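Local coordinates for protein catechol 2,3-dioxygenase (Pseudomonas sp. KL28, PDB 3HPY) that probably catalyses the iron-dependent extradiol cleavage of catechol by dioxygen to 2-hydroxy-6-oxohexa-2,4-dienoate, working as a homotetramer, at residues 111-115 / 164-169; 9-15 / 65-71; 175-179 / 273-277. All coordinates share one frame. Numbering follows the deposited sequence.

Contact 1 (111-115 / 164-169); sequences ELPSG and EVQKIF
Start with Leu112, the first residue of a type I beta turn that runs to Gly115 and connects strand 107-111 to strand 117-121. The turn is closed by Gly115 N to Leu112 O at 2.8 Å; Pro113 and Ser114 sit at phi/psi of -59/-27 and -78/-3, and Gly115 follows with positive phi (91/-12), where a CB would jam against the preceding carbonyl. Leu112, in the mt rotamer, points toward helix 162-171 and puts its two methyls among three side chains: CD1 lies 3.8 Å from Val165 CG1 and 3.5 Å from Phe169 CE1, at the edge of that ring, while CD2 reaches Ile168 CD1 at 3.6 Å. The contact joins the two halves of an extradiol dioxygenase, each belonging to the vicinal oxygen chelate (glyoxalase-like) superfamily: a hairpin turn of the N-terminal half meets the first helix of the iron-binding C-terminal half. Pro113 comes next, its CA 6.3 Å from that of Val165, the nearest such pair. Pro113 CD packs 3.8 Å from Ile168 CD1 and 4.0 Å from Val165 CG2, and Pro113 CG lies 3.4 Å from Glu164 OE2. Val165 (chi1 t) turns its CB sideways yet still meets Leu112 and Pro113, and its CG2 is 3.6 Å from Ser114 OG, a hydroxyl hydrogen-bonded to His116. Phe205 of strand 203-207 touches Leu112, Ser114 and Val165.

Contact 2 (9-15 / 65-71); sequences PGHAQVR and GIDFFGF
Strands 9-16 and 65-73 pair antiparallel in the middle of the N-terminal sheet of the vicinal oxygen chelate fold, and two classic beta bulges interrupt their register. The axes of 9-15 and 68-71 cross at 160°, 4.2 Å apart at closest. At the first bulge Gly10 and His11 both face Gly70, whose O accepts hydrogen bonds from Gly10 N (2.6 Å) and His11 N (3.3 Å). Gly70 N returns a hydrogen bond to His11 O (2.8 Å), and Gln13 N donates one to Phe68 O (2.9 Å). At the second, Asp67 and Phe68 both face Gln13: Asp67 N donates to Gln13 O (2.7 Å), and the chain turns a corner. Ala12-Phe69 and Val14-Ile66 are non-hydrogen-bonded pairs, with CA atoms 4.6 and 4.3 Å apart.

Apolar contacts put Phe69 (chi1 t) beside Ala12, CD2 to CB 3.7 Å, and Pro9, CZ to CB 3.6 Å; this side faces Leu152 of the iron-binding half. On the other face Phe68 (chi1 p) takes Gln13 CB over its ring, a CH-pi contact 3.4 Å from the centroid. A CB on Gly70 would collide with the His11 ring. The charged pair is a salt bridge, Arg15 NH1 to Asp67 OD1 at 2.8 Å.

Contact 3 (175-179 / 273-277); sequences FYLVE and YHPYP
Tyr176 opens strand 176-182 and has the largest area buried here. With chi1 near +70° (p) and chi2 of 102°, its ring swings toward the loop 273-277 and lies against the Pro275-Pro277 backbone. Pro277 CA stands 3.8 Å from the centroid of the Tyr176 ring, only 8° off the normal, a CH-pi contact over the face; Pro277 N is on the same ring face, 3.6 Å from Tyr176 CZ. Tyr176 CE2 also approaches Pro277 CG at 4.1 Å. The phenol oxygen is hydrogen-bonded to Ser197 O.

Farther along, Val178 is in the t rotamer, and its CG1 is 3.7 Å from Pro275 CG, 3.8 Å from Tyr273 CE1 and 3.4 Å from Tyr273 OH. Glu179 also points toward the loop because the strand carries a classic bulge here, Val178 (phi/psi -98/-46) and Glu179 both facing Trp193. Glu179 extends through chi1 m and chi2 t, while Tyr273 takes chi1 p with chi2 of 93°, and Tyr273 OH donates a 2.6 Å hydrogen bond to Glu179 OE2.

The loop has no regular structure and runs roughly against the strand, end-to-end directions 147° apart; the nearest CA pairs are Tyr176-Pro277 (6.5 Å) and Val178-Pro275 (7.0 Å). Tyr276 points away, packing on Arg8 of a second subunit. Glu179 OE2 also accepts from Thr251 N, tying this corner of the C-terminal dioxygenase domain to the wall of the 4-methylcatechol pocket, to which Thr251 and Trp193 belong.

Overall arrangement
All three contacts are largely buried, but the centre of contact 2 lies about 8 Å from the centre of the chain, those of the other two about 16 Å. Contact 2 pairs two central strands of the N-terminal sheet with backbone hydrogen bonds and a salt bridge; contact 1 joins that half to the C-terminal one by apolar side chains, without a hydrogen bond across; contact 3 stays within the C-terminal half, mixing proline-tyrosine packing with one short hydrogen bond beside a subunit interface. Helix 162-171 of contact 1 is followed in the chain by strand 176-182 of contact 3. Three phenylalanines, one from each contact, meet between them: Phe71 packs on both Phe169 and Phe175, and these two rings meet edge-to-face.

Contact 1 (111-115 / 164-169)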
# COMPACT_ATOMS: atom_id res chain seq x y z
N GLU C 111 6.39 -5.38 41.41
CA GLU C 111 6.44 -3.96 41.10
C GLU C 111 7.85 -3.56 40.70
O GLU C 111 8.83 -4.00 41.31
CB GLU C 111 6.00 -3.13 42.32
CG GLU C 111 5.75 -1.65 42.02
CD GLU C 111 5.48 -0.81 43.27
OE1 GLU C 111 4.61 -1.20 44.09
OE2 GLU C 111 6.14 0.24 43.42
N LEU C 112 7.95 -2.75 39.65
CA LEU C 112 9.24 -2.29 39.17
C LEU C 112 9.61 -0.98 39.85
O LEU C 112 8.76 -0.32 40.47
CB LEU C 112 9.19 -2.06 37.65
CG LEU C 112 9.23 -3.25 36.68
CD1 LEU C 112 9.04 -2.73 35.26
CD2 LEU C 112 10.55 -4.00 36.79
N PRO C 113 10.89 -0.58 39.75
CA PRO C 113 11.38 0.67 40.34
C PRO C 113 10.63 1.87 39.79
O PRO C 113 10.51 2.91 40.45
CB PRO C 113 12.85 0.68 39.93
CG PRO C 113 13.19 -0.76 39.87
CD PRO C 113 11.99 -1.36 39.18
N SER C 114 10.12 1.71 38.57
CA SER C 114 9.38 2.76 37.89
C SER C 114 7.95 2.88 38.41
O SER C 114 7.18 3.74 37.98
CB SER C 114 9.35 2.48 36.38
OG SER C 114 8.77 1.21 36.11
N GLY C 115 7.60 2.00 39.34
CA GLY C 115 6.27 2.03 39.93
C GLY C 115 5.21 1.19 39.24
O GLY C 115 4.13 0.99 39.81
N GLU C 164 17.50 0.74 36.35
CA GLU C 164 17.17 -0.42 37.16
C GLU C 164 16.13 -1.29 36.46
O GLU C 164 16.23 -2.52 36.48
CB GLU C 164 16.64 0.00 38.54
CG GLU C 164 17.69 0.61 39.47
CD GLU C 164 17.14 0.87 40.87
OE1 GLU C 164 17.77 1.63 41.64
OE2 GLU C 164 16.08 0.30 41.21
N VAL C 165 15.13 -0.65 35.83
CA VAL C 165 14.10 -1.42 35.11
C VAL C 165 14.76 -2.24 34.01
O VAL C 165 14.43 -3.41 33.82
CB VAL C 165 13.03 -0.51 34.46
CG1 VAL C 165 12.10 -1.35 33.57
CG2 VAL C 165 12.21 0.18 35.53
N GLN C 166 15.69 -1.62 33.29
CA GLN C 166 16.39 -2.30 32.22
C GLN C 166 17.09 -3.56 32.76
O GLN C 166 16.92 -4.65 32.21
CB GLN C 166 17.40 -1.36 31.57
CG GLN C 166 18.36 -2.05 30.61
CD GLN C 166 19.12 -1.08 29.71
OE1 GLN C 166 19.41 0.06 30.10
NE2 GLN C 166 19.46 -1.54 28.51
N LYS C 167 17.85 -3.40 33.84
CA LYS C 167 18.57 -4.52 34.45
C LYS C 167 17.68 -5.71 34.71
O LYS C 167 18.03 -6.85 34.38
CB LYS C 167 19.22 -4.09 35.78
CG LYS C 167 20.27 -2.99 35.66
CD LYS C 167 21.01 -2.76 36.99
CE LYS C 167 20.21 -1.94 38.01
NZ LYS C 167 19.08 -2.69 38.67
N ILE C 168 16.52 -5.47 35.30
CA ILE C 168 15.60 -6.56 35.60
C ILE C 168 15.14 -7.23 34.31
O ILE C 168 15.08 -8.46 34.22
CB ILE C 168 14.37 -6.06 36.36
CG1 ILE C 168 14.80 -5.37 37.65
CG2 ILE C 168 13.43 -7.22 36.67
CD1 ILE C 168 13.69 -4.62 38.34
N PHE C 169 14.80 -6.42 33.32
CA PHE C 169 14.36 -6.97 32.05
C PHE C 169 15.44 -7.74 31.30
O PHE C 169 15.19 -8.84 30.81
CB PHE C 169 13.78 -5.88 31.14
CG PHE C 169 12.33 -5.61 31.40
CD1 PHE C 169 11.94 -4.73 32.41
CD2 PHE C 169 11.35 -6.30 30.70
CE1 PHE C 169 10.59 -4.54 32.71
CE2 PHE C 169 9.99 -6.12 31.00
CZ PHE C 169 9.61 -5.24 32.00

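Contact 2 (9-15 / 65-71)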
# COMPACT_ATOMS: atom_id res chain seq x y z
N PRO C 9 3.71 -9.89 25.05
CA PRO C 9 2.85 -9.13 25.97
C PRO C 9 1.55 -9.94 26.00
O PRO C 9 1.04 -10.29 24.93
CB PRO C 9 2.67 -7.80 25.26
CG PRO C 9 3.96 -7.62 24.53
CD PRO C 9 4.33 -9.00 24.04
N GLY C 10 1.04 -10.23 27.19
CA GLY C 10 -0.19 -11.02 27.28
C GLY C 10 -1.46 -10.22 27.47
O GLY C 10 -2.50 -10.55 26.90
N HIS C 11 -1.40 -9.16 28.27
CA HIS C 11 -2.59 -8.35 28.50
C HIS C 11 -2.29 -7.03 29.20
O HIS C 11 -1.27 -6.87 29.88
CB HIS C 11 -3.60 -9.17 29.32
CG HIS C 11 -3.09 -9.62 30.66
ND1 HIS C 11 -3.47 -10.81 31.24
CD2 HIS C 11 -2.26 -9.02 31.54
CE1 HIS C 11 -2.89 -10.92 32.42
NE2 HIS C 11 -2.15 -9.85 32.63
N ALA C 12 -3.19 -6.06 29.01
CA ALA C 12 -3.04 -4.76 29.65
C ALA C 12 -4.32 -4.42 30.40
O ALA C 12 -5.39 -4.32 29.80
CB ALA C 12 -2.76 -3.69 28.60
N GLN C 13 -4.24 -4.26 31.72
CA GLN C 13 -5.43 -3.91 32.48
C GLN C 13 -5.46 -2.39 32.61
O GLN C 13 -4.64 -1.80 33.31
CB GLN C 13 -5.42 -4.54 33.88
CG GLN C 13 -6.62 -4.14 34.74
CD GLN C 13 -7.76 -5.14 34.68
OE1 GLN C 13 -7.78 -6.13 35.41
NE2 GLN C 13 -8.72 -4.88 33.79
N VAL C 14 -6.41 -1.77 31.91
CA VAL C 14 -6.56 -0.32 31.88
C VAL C 14 -7.92 0.08 32.44
O VAL C 14 -8.93 -0.60 32.24
CB VAL C 14 -6.41 0.22 30.43
CG1 VAL C 14 -6.65 1.73 30.39
CG2 VAL C 14 -5.03 -0.10 29.90
N ARG C 15 -7.94 1.21 33.14
CA ARG C 15 -9.16 1.72 33.75
C ARG C 15 -9.72 2.92 32.99
O ARG C 15 -8.99 3.81 32.59
CB ARG C 15 -8.87 2.11 35.20
CG ARG C 15 -7.50 2.73 35.43
CD ARG C 15 -7.34 3.16 36.88
NE ARG C 15 -6.21 4.06 37.09
CZ ARG C 15 -4.95 3.67 37.28
NH1 ARG C 15 -4.65 2.38 37.29
NH2 ARG C 15 -4.00 4.57 37.45
N GLY C 65 -5.71 5.28 33.38
CA GLY C 65 -4.35 4.77 33.47
C GLY C 65 -4.29 3.26 33.41
O GLY C 65 -5.26 2.61 33.05
N ILE C 66 -3.14 2.70 33.78
CA ILE C 66 -2.97 1.26 33.74
C ILE C 66 -2.81 0.63 35.13
O ILE C 66 -2.09 1.15 35.97
CB ILE C 66 -1.74 0.87 32.90
CG1 ILE C 66 -1.60 -0.66 32.86
CG2 ILE C 66 -0.48 1.50 33.49
CD1 ILE C 66 -0.56 -1.15 31.89
N ASP C 67 -3.51 -0.48 35.37
CA ASP C 67 -3.39 -1.17 36.64
C ASP C 67 -2.15 -2.05 36.56
O ASP C 67 -1.27 -2.00 37.42
CB ASP C 67 -4.62 -2.05 36.92
CG ASP C 67 -5.89 -1.23 37.11
OD1 ASP C 67 -5.80 -0.11 37.66
OD2 ASP C 67 -6.98 -1.71 36.72
N PHE C 68 -2.07 -2.85 35.50
CA PHE C 68 -0.93 -3.74 35.33
C PHE C 68 -0.77 -4.22 33.89
O PHE C 68 -1.70 -4.13 33.08
CB PHE C 68 -1.07 -4.94 36.28
CG PHE C 68 -2.35 -5.69 36.13
CD1 PHE C 68 -2.47 -6.70 35.17
CD2 PHE C 68 -3.44 -5.41 36.95
CE1 PHE C 68 -3.66 -7.42 35.04
CE2 PHE C 68 -4.64 -6.12 36.83
CZ PHE C 68 -4.75 -7.13 35.87
N PHE C 69 0.41 -4.73 33.58
CA PHE C 69 0.74 -5.22 32.25
C PHE C 69 1.36 -6.61 32.38
O PHE C 69 2.38 -6.77 33.04
CB PHE C 69 1.73 -4.27 31.58
CG PHE C 69 1.91 -4.51 30.11
CD1 PHE C 69 3.10 -5.04 29.63
CD2 PHE C 69 0.90 -4.20 29.21
CE1 PHE C 69 3.28 -5.25 28.26
CE2 PHE C 69 1.07 -4.41 27.85
CZ PHE C 69 2.26 -4.94 27.37
N GLY C 70 0.75 -7.60 31.74
CA GLY C 70 1.26 -8.95 31.84
C GLY C 70 1.92 -9.54 30.61
O GLY C 70 1.66 -9.12 29.49
N PHE C 71 2.77 -10.54 30.84
CA PHE C 71 3.50 -11.23 29.78
C PHE C 71 3.29 -12.74 29.88
O PHE C 71 3.47 -13.32 30.95
CB PHE C 71 4.99 -10.96 29.90
CG PHE C 71 5.41 -9.57 29.55
CD1 PHE C 71 5.68 -9.24 28.23
CD2 PHE C 71 5.61 -8.61 30.54
CE1 PHE C 71 6.14 -7.98 27.89
CE2 PHE C 71 6.08 -7.33 30.21
CZ PHE C 71 6.34 -7.02 28.89

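Contact 3 (175-179 / 273-277)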
# COMPACT_ATOMS: atom_id res chain seq x y z
N PHE C 175 15.21 -10.17 28.38
CA PHE C 175 14.99 -9.16 27.35
C PHE C 175 16.34 -8.62 26.92
O PHE C 175 17.38 -8.96 27.50
CB PHE C 175 14.14 -8.02 27.89
CG PHE C 175 12.68 -8.35 27.98
CD1 PHE C 175 12.23 -9.37 28.81
CD2 PHE C 175 11.75 -7.63 27.25
CE1 PHE C 175 10.88 -9.67 28.91
CE2 PHE C 175 10.39 -7.91 27.33
CZ PHE C 175 9.95 -8.93 28.16
N TYR C 176 16.34 -7.79 25.87
CA TYR C 176 17.56 -7.19 25.37
C TYR C 176 17.24 -5.86 24.72
O TYR C 176 16.16 -5.69 24.16
CB TYR C 176 18.26 -8.11 24.38
CG TYR C 176 17.58 -8.30 23.04
CD1 TYR C 176 18.03 -7.62 21.90
CD2 TYR C 176 16.52 -9.19 22.89
CE1 TYR C 176 17.44 -7.84 20.65
CE2 TYR C 176 15.92 -9.42 21.66
CZ TYR C 176 16.39 -8.74 20.54
OH TYR C 176 15.81 -8.98 19.32
N LEU C 177 18.18 -4.92 24.80
CA LEU C 177 18.01 -3.58 24.25
C LEU C 177 18.04 -3.56 22.73
O LEU C 177 19.01 -4.00 22.11
CB LEU C 177 19.12 -2.65 24.76
CG LEU C 177 18.69 -1.33 25.40
CD1 LEU C 177 19.91 -0.44 25.62
CD2 LEU C 177 17.69 -0.63 24.52
N VAL C 178 16.97 -3.05 22.13
CA VAL C 178 16.94 -2.96 20.68
C VAL C 178 17.34 -1.54 20.32
O VAL C 178 18.17 -1.33 19.44
CB VAL C 178 15.54 -3.28 20.11
CG1 VAL C 178 15.59 -3.22 18.61
CG2 VAL C 178 15.07 -4.66 20.58
N GLU C 179 16.76 -0.57 21.01
CA GLU C 179 17.08 0.82 20.76
C GLU C 179 17.01 1.69 22.01
O GLU C 179 16.27 1.38 22.95
CB GLU C 179 16.15 1.42 19.69
CG GLU C 179 16.53 1.10 18.27
CD GLU C 179 15.79 2.01 17.29
OE1 GLU C 179 15.81 3.24 17.51
OE2 GLU C 179 15.20 1.50 16.31
N TYR C 273 12.08 -3.18 11.82
CA TYR C 273 13.00 -4.20 11.36
C TYR C 273 12.88 -5.47 12.18
O TYR C 273 11.92 -5.63 12.95
CB TYR C 273 14.44 -3.68 11.36
CG TYR C 273 14.86 -2.96 12.62
CD1 TYR C 273 15.50 -3.64 13.66
CD2 TYR C 273 14.62 -1.59 12.77
CE1 TYR C 273 15.88 -2.98 14.83
CE2 TYR C 273 15.00 -0.92 13.93
CZ TYR C 273 15.63 -1.62 14.96
OH TYR C 273 15.99 -0.98 16.12
N HIS C 274 13.85 -6.37 12.05
CA HIS C 274 13.78 -7.64 12.74
C HIS C 274 15.01 -7.97 13.54
O HIS C 274 15.86 -8.73 13.11
CB HIS C 274 13.52 -8.73 11.70
CG HIS C 274 12.33 -8.46 10.84
ND1 HIS C 274 11.04 -8.55 11.31
CD2 HIS C 274 12.23 -8.02 9.56
CE1 HIS C 274 10.20 -8.17 10.37
NE2 HIS C 274 10.89 -7.85 9.29
N PRO C 275 15.11 -7.39 14.74
CA PRO C 275 16.29 -7.67 15.57
C PRO C 275 16.28 -9.03 16.23
O PRO C 275 15.22 -9.62 16.48
CB PRO C 275 16.27 -6.53 16.58
CG PRO C 275 14.81 -6.28 16.77
CD PRO C 275 14.26 -6.36 15.36
N TYR C 276 17.47 -9.54 16.50
CA TYR C 276 17.64 -10.82 17.16
C TYR C 276 18.53 -10.54 18.38
O TYR C 276 19.19 -9.51 18.45
CB TYR C 276 18.28 -11.83 16.18
CG TYR C 276 17.29 -12.42 15.17
CD1 TYR C 276 16.59 -13.59 15.47
CD2 TYR C 276 17.00 -11.76 13.96
CE1 TYR C 276 15.61 -14.10 14.60
CE2 TYR C 276 16.01 -12.27 13.08
CZ TYR C 276 15.32 -13.43 13.42
OH TYR C 276 14.30 -13.93 12.62
N PRO C 277 18.53 -11.45 19.37
CA PRO C 277 19.32 -11.30 20.60
C PRO C 277 20.83 -11.06 20.39
O PRO C 277 21.51 -10.56 21.28
CB PRO C 277 19.05 -12.61 21.35
CG PRO C 277 17.71 -13.03 20.86
CD PRO C 277 17.73 -12.69 19.40